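PDB 6SMO: Ketoacyl_synth_N domain-containing protein from Photorhabdus luminescens subsp. laumondii, which probably takes part in polyketide assembly as a member of the ketoacyl synthase family, and is seen here with a pentaoxo-dodecanal chain in a pocket. Local coordinates for residues V180-A185 with F224-E229. Numbering follows the deposited sequence.
Sequences VMLCGA and FLVLEE
The ring of Phe224 folds across the neighbouring strand and lies flat over the backbone of Gly184, which has no side chain on this face. Gly184 CA sits 3.8 Å from the ring centroid, a CH-pi contact over one face; Ala185 N lies over the same face, and Leu182 O is at the ring edge. On this side of the sheet Val226 forms a ridge between two neighbours: its CG2 meets Leu182 CD1 at 3.8 Å, its CG1 meets Val180 CG1 at 4.1 Å, all pointing the same way. Helix 68-84 packs on this face, with Val77 touching both Leu182 and Phe224. The strands run antiparallel at 157° within the mixed sheet of the thiolase fold, where 180-187 also pairs in parallel with 96-101. Met181 and Leu227 form one hydrogen-bonded pair, Cys183 and Leu225 the next. In each pair one bond is weak; the firmer ones are Met181 N to Leu227 O (2.7 Å) and Leu225 N to Cys183 O (2.8 Å), the latter almost straight at 176°. On the other face, the sulfur of Cys183 is the bump: with chi1 at 67° SG stands between its own backbone N and carbonyl carbon and reaches the fork of Leu227, 3.6 Å from CD1 and 3.7 Å from CD2. Helix 161-175 covers this side, Ala169 against Cys183 and Ile173 against Met181 and Leu227. Beside Val180, Glu228 contributes its CB, while its carboxylate turns away to hydrogen bonds with Thr8 and His232 and a salt bridge with Arg236.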
ATOM      1  N   VAL C 180      -3.276  14.002  15.010  1.00 36.51           N
ATOM      2  CA  VAL C 180      -4.265  12.888  15.139  1.00 36.00           C
ATOM      3  C   VAL C 180      -3.925  11.809  14.103  1.00 35.37           C
ATOM      4  O   VAL C 180      -3.396  12.166  13.033  1.00 35.22           O
ATOM      5  CB  VAL C 180      -5.712  13.396  14.969  1.00 36.10           C
ATOM      6  CG1 VAL C 180      -6.732  12.333  15.349  1.00 35.95           C
ATOM      7  CG2 VAL C 180      -5.962  14.674  15.756  1.00 36.62           C
ATOM      8  N   MET C 181      -4.217  10.544  14.420  1.00 35.10           N
ATOM      9  CA  MET C 181      -3.996   9.376  13.524  1.00 35.41           C
ATOM     10  C   MET C 181      -5.112   8.344  13.726  1.00 35.50           C
ATOM     11  O   MET C 181      -5.308   7.902  14.875  1.00 36.20           O
ATOM     12  CB  MET C 181      -2.645   8.710  13.805  1.00 35.64           C
ATOM     13  CG  MET C 181      -1.479   9.396  13.125  1.00 36.04           C
ATOM     14  SD  MET C 181      -1.532   9.199  11.328  1.00 36.31           S
ATOM     15  CE  MET C 181      -0.005  10.012  10.861  1.00 36.86           C
ATOM     16  N   LEU C 182      -5.803   7.978  12.641  1.00 35.24           N
ATOM     17  CA  LEU C 182      -6.785   6.861  12.604  1.00 35.34           C
ATOM     18  C   LEU C 182      -6.042   5.581  12.208  1.00 35.18           C
ATOM     19  O   LEU C 182      -6.040   5.242  11.008  1.00 34.85           O
ATOM     20  CB  LEU C 182      -7.909   7.189  11.613  1.00 35.66           C
ATOM     21  CG  LEU C 182      -8.999   8.135  12.118  1.00 36.24           C
ATOM     22  CD1 LEU C 182      -9.786   7.507  13.258  1.00 36.43           C
ATOM     23  CD2 LEU C 182      -8.421   9.477  12.543  1.00 36.60           C
ATOM     24  N   CYS C 183      -5.417   4.918  13.186  1.00 35.06           N
ATOM     25  CA  CYS C 183      -4.639   3.662  13.009  1.00 35.23           C
ATOM     26  C   CYS C 183      -5.526   2.455  13.337  1.00 34.90           C
ATOM     27  O   CYS C 183      -6.351   2.563  14.264  1.00 35.87           O
ATOM     28  CB  CYS C 183      -3.394   3.653  13.887  1.00 35.53           C
ATOM     29  SG  CYS C 183      -3.764   3.572  15.658  1.00 36.77           S
ATOM     30  N   GLY C 184      -5.353   1.352  12.604  1.00 34.15           N
ATOM     31  CA  GLY C 184      -6.111   0.103  12.810  1.00 33.98           C
ATOM     32  C   GLY C 184      -5.925  -0.877  11.666  1.00 33.73           C
ATOM     33  O   GLY C 184      -4.921  -0.755  10.935  1.00 33.19           O
ATOM     34  N   ALA C 185      -6.868  -1.812  11.518  1.00 33.92           N
ATOM     35  CA  ALA C 185      -6.837  -2.904  10.518  1.00 33.84           C
ATOM     36  C   ALA C 185      -8.261  -3.370  10.197  1.00 34.12           C
ATOM     37  O   ALA C 185      -9.189  -3.033  10.960  1.00 34.04           O
ATOM     38  CB  ALA C 185      -5.991  -4.039  11.039  1.00 33.77           C
ATOM     39  N   PHE C 224     -10.125  -0.290  15.043  1.00 35.30           N
ATOM     40  CA  PHE C 224      -9.421   1.005  14.846  1.00 35.40           C
ATOM     41  C   PHE C 224      -9.305   1.749  16.181  1.00 35.61           C
ATOM     42  O   PHE C 224     -10.196   1.608  17.044  1.00 35.88           O
ATOM     43  CB  PHE C 224     -10.137   1.853  13.792  1.00 35.28           C
ATOM     44  CG  PHE C 224      -9.703   1.581  12.374  1.00 35.25           C
ATOM     45  CD1 PHE C 224     -10.273   0.552  11.639  1.00 35.46           C
ATOM     46  CD2 PHE C 224      -8.715   2.349  11.776  1.00 35.06           C
ATOM     47  CE1 PHE C 224      -9.867   0.301  10.338  1.00 35.26           C
ATOM     48  CE2 PHE C 224      -8.311   2.097  10.474  1.00 34.87           C
ATOM     49  CZ  PHE C 224      -8.888   1.073   9.757  1.00 34.96           C
ATOM     50  N   LEU C 225      -8.219   2.516  16.326  1.00 35.63           N
ATOM     51  CA  LEU C 225      -7.933   3.398  17.489  1.00 36.04           C
ATOM     52  C   LEU C 225      -7.731   4.830  16.982  1.00 36.28           C
ATOM     53  O   LEU C 225      -7.201   4.990  15.863  1.00 36.63           O
ATOM     54  CB  LEU C 225      -6.677   2.897  18.211  1.00 36.08           C
ATOM     55  CG  LEU C 225      -6.760   1.489  18.799  1.00 36.23           C
ATOM     56  CD1 LEU C 225      -6.277   0.445  17.802  1.00 36.26           C
ATOM     57  CD2 LEU C 225      -5.954   1.393  20.087  1.00 36.45           C
ATOM     58  N   VAL C 226      -8.145   5.823  17.774  1.00 36.58           N
ATOM     59  CA  VAL C 226      -7.852   7.267  17.539  1.00 36.72           C
ATOM     60  C   VAL C 226      -6.648   7.650  18.407  1.00 36.64           C
ATOM     61  O   VAL C 226      -6.857   8.083  19.557  1.00 35.95           O
ATOM     62  CB  VAL C 226      -9.075   8.161  17.831  1.00 37.42           C
ATOM     63  CG1 VAL C 226      -8.780   9.632  17.571  1.00 37.77           C
ATOM     64  CG2 VAL C 226     -10.296   7.722  17.041  1.00 37.69           C
ATOM     65  N   LEU C 227      -5.437   7.457  17.877  1.00 36.46           N
ATOM     66  CA  LEU C 227      -4.167   7.944  18.481  1.00 36.77           C
ATOM     67  C   LEU C 227      -4.043   9.445  18.203  1.00 37.59           C
ATOM     68  O   LEU C 227      -4.332   9.855  17.061  1.00 37.24           O
ATOM     69  CB  LEU C 227      -2.981   7.172  17.888  1.00 36.54           C
ATOM     70  CG  LEU C 227      -2.505   5.964  18.693  1.00 36.58           C
ATOM     71  CD1 LEU C 227      -3.650   5.007  18.990  1.00 36.74           C
ATOM     72  CD2 LEU C 227      -1.381   5.243  17.963  1.00 36.45           C
ATOM     73  N   GLU C 228      -3.649  10.232  19.208  1.00 38.39           N
ATOM     74  CA  GLU C 228      -3.354  11.681  19.042  1.00 39.33           C
ATOM     75  C   GLU C 228      -2.348  12.147  20.100  1.00 39.48           C
ATOM     76  O   GLU C 228      -2.210  11.473  21.140  1.00 38.42           O
ATOM     77  CB  GLU C 228      -4.638  12.513  19.083  1.00 40.16           C
ATOM     78  CG  GLU C 228      -5.472  12.323  20.337  1.00 40.78           C
ATOM     79  CD  GLU C 228      -6.664  13.262  20.418  1.00 41.52           C
ATOM     80  OE1 GLU C 228      -6.448  14.473  20.626  1.00 41.74           O
ATOM     81  OE2 GLU C 228      -7.804  12.784  20.255  1.00 42.02           O
ATOM     82  N   GLU C 229      -1.681  13.271  19.818  1.00 40.48           N
ATOM     83  CA  GLU C 229      -0.625  13.890  20.664  1.00 41.71           C
ATOM     84  C   GLU C 229      -1.237  14.288  22.013  1.00 42.49           C
ATOM     85  O   GLU C 229      -2.396  14.749  22.023  1.00 42.65           O
ATOM     86  CB  GLU C 229      -0.011  15.080  19.923  1.00 42.35           C
ATOM     87  CG  GLU C 229       1.306  15.560  20.505  1.00 43.26           C
ATOM     88  CD  GLU C 229       1.193  16.727  21.472  1.00 44.56           C
ATOM     89  OE1 GLU C 229       1.778  16.640  22.572  1.00 45.13           O
ATOM     90  OE2 GLU C 229       0.528  17.722  21.119  1.00 44.90           O
TER